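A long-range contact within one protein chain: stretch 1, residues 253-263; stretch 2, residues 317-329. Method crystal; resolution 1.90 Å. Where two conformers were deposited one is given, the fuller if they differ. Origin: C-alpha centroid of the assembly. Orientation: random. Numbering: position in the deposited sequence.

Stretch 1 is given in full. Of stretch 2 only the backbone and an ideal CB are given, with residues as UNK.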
# COMPACT_ATOMS: atom_id res chain seq x y z
N ASP B 253 15.18 -9.84 2.19
CA ASP B 253 14.57 -9.44 3.46
C ASP B 253 13.68 -8.22 3.38
O ASP B 253 13.69 -7.36 4.24
CB ASP B 253 15.66 -9.30 4.56
CG ASP B 253 16.33 -10.66 4.88
OD1 ASP B 253 15.61 -11.68 4.88
OD2 ASP B 253 17.55 -10.69 5.06
N LYS B 254 12.81 -8.20 2.36
CA LYS B 254 11.83 -7.18 2.24
C LYS B 254 10.50 -7.66 2.74
O LYS B 254 10.03 -8.73 2.36
CB LYS B 254 11.71 -6.71 0.79
CG LYS B 254 13.04 -6.39 0.15
CD LYS B 254 13.77 -5.28 0.86
CE LYS B 254 15.07 -4.99 0.07
NZ LYS B 254 15.78 -4.00 0.89
N ILE B 255 9.88 -6.84 3.56
CA ILE B 255 8.57 -7.19 4.09
C ILE B 255 7.41 -6.53 3.36
O ILE B 255 6.26 -6.82 3.64
CB ILE B 255 8.45 -6.83 5.58
CG1 ILE B 255 8.58 -5.35 5.82
CG2 ILE B 255 9.48 -7.69 6.37
CD1 ILE B 255 8.13 -4.86 7.21
N TYR B 256 7.72 -5.58 2.47
CA TYR B 256 6.65 -4.82 1.85
C TYR B 256 7.17 -4.24 0.54
O TYR B 256 8.31 -3.78 0.46
CB TYR B 256 6.16 -3.73 2.77
CG TYR B 256 4.84 -3.09 2.32
CD1 TYR B 256 3.64 -3.74 2.55
CD2 TYR B 256 4.80 -1.89 1.68
CE1 TYR B 256 2.44 -3.19 2.14
CE2 TYR B 256 3.58 -1.32 1.30
CZ TYR B 256 2.42 -1.99 1.55
OH TYR B 256 1.23 -1.45 1.18
N GLY B 257 6.32 -4.29 -0.47
CA GLY B 257 6.58 -3.70 -1.76
C GLY B 257 5.46 -2.80 -2.22
O GLY B 257 4.26 -3.15 -2.09
N PHE B 258 5.85 -1.63 -2.76
CA PHE B 258 4.91 -0.66 -3.23
C PHE B 258 5.39 -0.07 -4.55
O PHE B 258 6.55 -0.19 -4.93
CB PHE B 258 4.68 0.45 -2.18
CG PHE B 258 5.81 1.45 -2.06
CD1 PHE B 258 6.90 1.19 -1.29
CD2 PHE B 258 5.77 2.65 -2.73
CE1 PHE B 258 7.95 2.10 -1.18
CE2 PHE B 258 6.82 3.56 -2.65
CZ PHE B 258 7.90 3.26 -1.88
N VAL B 259 4.46 0.57 -5.23
CA VAL B 259 4.74 1.33 -6.45
C VAL B 259 4.46 2.84 -6.42
O VAL B 259 5.15 3.63 -7.15
CB VAL B 259 4.11 0.75 -7.75
CG1 VAL B 259 4.68 -0.60 -8.11
CG2 VAL B 259 2.60 0.64 -7.64
N LEU B 260 3.45 3.24 -5.64
CA LEU B 260 2.98 4.58 -5.62
C LEU B 260 2.84 5.04 -4.15
O LEU B 260 2.51 4.24 -3.28
CB LEU B 260 1.60 4.71 -6.36
CG LEU B 260 1.77 4.58 -7.88
CD1 LEU B 260 0.47 4.24 -8.61
CD2 LEU B 260 2.41 5.85 -8.45
N ASN B 261 3.05 6.32 -3.89
CA ASN B 261 3.22 6.85 -2.52
C ASN B 261 2.58 8.22 -2.53
O ASN B 261 3.03 9.10 -3.23
CB ASN B 261 4.75 6.91 -2.29
CG ASN B 261 5.14 7.15 -0.87
OD1 ASN B 261 4.69 8.12 -0.21
ND2 ASN B 261 6.04 6.30 -0.38
N LEU B 262 1.52 8.41 -1.76
CA LEU B 262 0.63 9.53 -1.87
C LEU B 262 0.31 10.19 -0.51
O LEU B 262 0.39 9.59 0.54
CB LEU B 262 -0.76 9.09 -2.44
CG LEU B 262 -0.85 8.33 -3.77
CD1 LEU B 262 -2.32 8.02 -4.12
CD2 LEU B 262 -0.20 9.14 -4.86
N TYR B 263 -0.18 11.39 -0.62
CA TYR B 263 -0.84 12.09 0.46
C TYR B 263 -2.29 11.58 0.51
O TYR B 263 -2.87 11.24 -0.51
CB TYR B 263 -0.82 13.59 0.25
CG TYR B 263 0.53 14.19 0.49
CD1 TYR B 263 1.51 14.17 -0.51
CD2 TYR B 263 0.86 14.71 1.71
CE1 TYR B 263 2.79 14.71 -0.29
CE2 TYR B 263 2.17 15.23 1.97
CZ TYR B 263 3.12 15.23 0.95
OH TYR B 263 4.41 15.70 1.19
N UNK B 317 1.67 4.47 1.52
CA UNK B 317 1.81 3.59 0.35
C UNK B 317 0.40 3.41 -0.19
O UNK B 317 -0.53 3.21 0.57
CB UNK B 317 2.46 2.25 0.70
N UNK B 318 0.27 3.44 -1.51
CA UNK B 318 -1.05 3.34 -2.12
C UNK B 318 -1.43 1.91 -2.35
O UNK B 318 -1.10 1.31 -3.41
CB UNK B 318 -1.10 4.11 -3.44
N UNK B 319 -2.13 1.38 -1.39
CA UNK B 319 -2.25 -0.07 -1.20
C UNK B 319 -3.10 -0.83 -2.24
O UNK B 319 -3.19 -2.04 -2.16
CB UNK B 319 -2.84 -0.33 0.19
N UNK B 320 -3.73 -0.17 -3.22
CA UNK B 320 -4.40 -0.97 -4.24
C UNK B 320 -3.47 -1.98 -4.89
O UNK B 320 -3.90 -2.99 -5.40
CB UNK B 320 -5.00 -0.06 -5.31
N UNK B 321 -2.19 -1.64 -4.96
CA UNK B 321 -1.10 -2.60 -5.23
C UNK B 321 -0.29 -2.73 -3.96
O UNK B 321 0.06 -1.73 -3.36
CB UNK B 321 -0.22 -2.16 -6.40
N UNK B 322 -0.04 -3.94 -3.48
CA UNK B 322 0.96 -4.10 -2.42
C UNK B 322 1.47 -5.55 -2.47
O UNK B 322 0.70 -6.47 -2.83
CB UNK B 322 0.37 -3.76 -1.05
N UNK B 323 2.77 -5.76 -2.22
CA UNK B 323 3.35 -7.10 -2.02
C UNK B 323 3.64 -7.10 -0.51
O UNK B 323 4.36 -6.23 -0.03
CB UNK B 323 4.59 -7.36 -2.87
N UNK B 324 3.11 -8.04 0.22
CA UNK B 324 3.24 -7.97 1.68
C UNK B 324 3.60 -9.32 2.29
O UNK B 324 3.09 -10.39 1.91
CB UNK B 324 1.94 -7.46 2.30
N UNK B 325 4.56 -9.25 3.21
CA UNK B 325 5.00 -10.35 4.02
C UNK B 325 4.03 -10.41 5.19
O UNK B 325 4.04 -9.59 6.10
CB UNK B 325 6.45 -10.19 4.47
N UNK B 326 3.14 -11.41 5.16
CA UNK B 326 2.12 -11.50 6.18
C UNK B 326 2.66 -11.75 7.60
O UNK B 326 1.94 -11.46 8.56
CB UNK B 326 1.14 -12.62 5.80
N UNK B 327 3.88 -12.23 7.72
CA UNK B 327 4.54 -12.34 9.05
C UNK B 327 4.59 -10.97 9.74
O UNK B 327 4.50 -10.91 10.94
CB UNK B 327 5.96 -12.90 8.91
N UNK B 328 4.75 -9.86 8.99
CA UNK B 328 4.69 -8.58 9.63
C UNK B 328 3.30 -8.26 10.20
O UNK B 328 3.15 -7.81 11.33
CB UNK B 328 5.11 -7.50 8.63
N UNK B 329 2.26 -8.50 9.41
CA UNK B 329 0.91 -8.17 9.83
C UNK B 329 0.49 -9.07 11.03
O UNK B 329 -0.37 -8.70 11.80
CB UNK B 329 -0.06 -8.33 8.66

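Position 317 lies beside Asn-261 in an antiparallel, non-hydrogen-bonded pair, and its CB points to the sheet face that carries the side chains of Tyr-256 and Asn-261. The ideal CB is 3.8 Å from Tyr-256 CE2 and 4.1 Å from Phe-258 CB, so a large apolar or aromatic group suits it. The residue is Phe-317: its CD1 lies 3.5 Å from Phe-258 CG, over that ring's face, and its CD2 lies 3.7 Å from Tyr-256 CE2.

At 318 the backbone N donates to Leu-260 O (3.0 Å). The CB points toward stretch 1, where Leu-260 and Leu-262 offer methyl groups; a broad apolar side chain would use both. Trp-318 does so: Leu-262 CD1 sits 3.3 Å from the centroid of the five-membered ring, almost on its normal, while Leu-260 CD1 meets the ring edge, 3.7 Å from CE3.

Positions 319 and 320 are the middle of a type I turn, with CBs directed sideways. Small or polar residues suit such a turn. Thr-319 places CG2 3.4 Å from Tyr-256 OH; Asn-320 does not touch stretch 1.

The CB of 321 points toward stretch 1, 4.2 Å from Val-259 CG2, inviting an apolar side chain. Phe-321 receives Val-259 CG1 over its ring face, 4.1 Å from the centroid.

At 322 the ideal CB is 3.3 Å from Tyr-256 OH, a potential donor, so an acceptor such as Glu, Gln or Asp is plausible. Glu-322 takes that bond, Tyr-256 OH to OE1, at 2.7 Å.

Position 323 pairs with Gly-257 through two hydrogen bonds, Gly-257 N to its O (2.8 Å) and its N to Gly-257 O (3.0 Å). The extended backbone suits a beta-branched residue, and Gly-257, having no side chain, leaves room beside it. The residue is Ile-323, though its end leads away.

The CB of 324 lies 4.1 Å from Tyr-256 CD1; a compact apolar group suffices, and Val-324 packs its CB 3.9 Å from that atom.

At 325, CB points toward stretch 1, N donates to Ile-255 O (3.0 Å), and the chain then turns into a weakly bonded helix, where Asp, Asn, Ser or Thr could cap. Asp-325 OD1 accepts from the N of 327 (3.0 Å), while a water donates to both OD2 and Lys-254 O.

Positions 326, 327 and 329 find nothing of stretch 1 near their CBs; they are Leu-326, Asp-327 and Leu-329. Between them, 328 points toward Ile-255 CD1, 4.3 Å from its ideal CB, favouring an apolar residue: Phe-328 takes that methyl over its ring face.

Stretch 2 317-329: FWTNFEIVDLDFL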
# COMPACT_ATOMS: atom_id res chain seq x y z
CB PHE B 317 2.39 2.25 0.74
CG PHE B 317 3.65 2.38 1.56
CD1 PHE B 317 4.79 2.92 0.97
CD2 PHE B 317 3.69 1.99 2.89
CE1 PHE B 317 5.94 3.15 1.73
CE2 PHE B 317 4.83 2.17 3.62
CZ PHE B 317 5.94 2.75 3.04
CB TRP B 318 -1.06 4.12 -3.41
CG TRP B 318 -2.48 4.60 -3.80
CD1 TRP B 318 -3.48 4.95 -2.96
CD2 TRP B 318 -2.95 4.79 -5.11
NE1 TRP B 318 -4.59 5.38 -3.71
CE2 TRP B 318 -4.27 5.29 -5.03
CE3 TRP B 318 -2.41 4.56 -6.36
CZ2 TRP B 318 -5.03 5.53 -6.15
CZ3 TRP B 318 -3.17 4.87 -7.48
CH2 TRP B 318 -4.44 5.37 -7.35
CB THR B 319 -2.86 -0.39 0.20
OG1 THR B 319 -4.09 0.31 0.33
CG2 THR B 319 -1.84 0.04 1.30
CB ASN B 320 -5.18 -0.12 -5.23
CG ASN B 320 -4.36 0.98 -5.90
OD1 ASN B 320 -3.43 0.71 -6.63
ND2 ASN B 320 -4.77 2.19 -5.70
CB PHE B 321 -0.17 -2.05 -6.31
CG PHE B 321 1.16 -2.82 -6.45
CD1 PHE B 321 2.21 -2.58 -5.58
CD2 PHE B 321 1.30 -3.78 -7.37
CE1 PHE B 321 3.42 -3.27 -5.69
CE2 PHE B 321 2.46 -4.49 -7.48
CZ PHE B 321 3.53 -4.26 -6.65
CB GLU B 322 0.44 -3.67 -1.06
CG GLU B 322 -0.82 -4.39 -0.61
CD GLU B 322 -1.37 -3.94 0.73
OE1 GLU B 322 -0.73 -3.23 1.56
OE2 GLU B 322 -2.51 -4.37 0.99
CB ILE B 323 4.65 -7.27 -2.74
CG1 ILE B 323 4.61 -6.89 -4.22
CG2 ILE B 323 5.11 -8.69 -2.63
CD1 ILE B 323 3.63 -7.62 -4.99
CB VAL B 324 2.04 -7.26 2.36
CG1 VAL B 324 0.75 -7.87 1.97
CG2 VAL B 324 2.24 -7.24 3.88
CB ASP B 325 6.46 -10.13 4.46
CG ASP B 325 7.06 -11.30 5.29
OD1 ASP B 325 6.26 -12.13 5.82
OD2 ASP B 325 8.32 -11.40 5.36
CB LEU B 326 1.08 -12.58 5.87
CG LEU B 326 0.30 -12.44 4.55
CD1 LEU B 326 -0.76 -13.52 4.41
CD2 LEU B 326 -0.34 -11.09 4.47
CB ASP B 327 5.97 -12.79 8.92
CG ASP B 327 6.12 -14.26 8.55
OD1 ASP B 327 5.16 -14.97 8.36
OD2 ASP B 327 7.28 -14.74 8.52
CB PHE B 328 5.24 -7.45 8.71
CG PHE B 328 5.11 -6.12 9.31
CD1 PHE B 328 5.90 -5.74 10.40
CD2 PHE B 328 4.16 -5.22 8.85
CE1 PHE B 328 5.75 -4.49 11.00
CE2 PHE B 328 4.02 -3.98 9.44
CZ PHE B 328 4.84 -3.60 10.53
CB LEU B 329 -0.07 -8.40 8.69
CG LEU B 329 0.18 -7.59 7.40
CD1 LEU B 329 -0.97 -7.68 6.45
CD2 LEU B 329 0.50 -6.17 7.69
O HOH W 1 9.97 -11.16 3.54
O HOH W 2 1.42 -0.19 -1.53
O HOH W 3 1.75 1.00 -4.22
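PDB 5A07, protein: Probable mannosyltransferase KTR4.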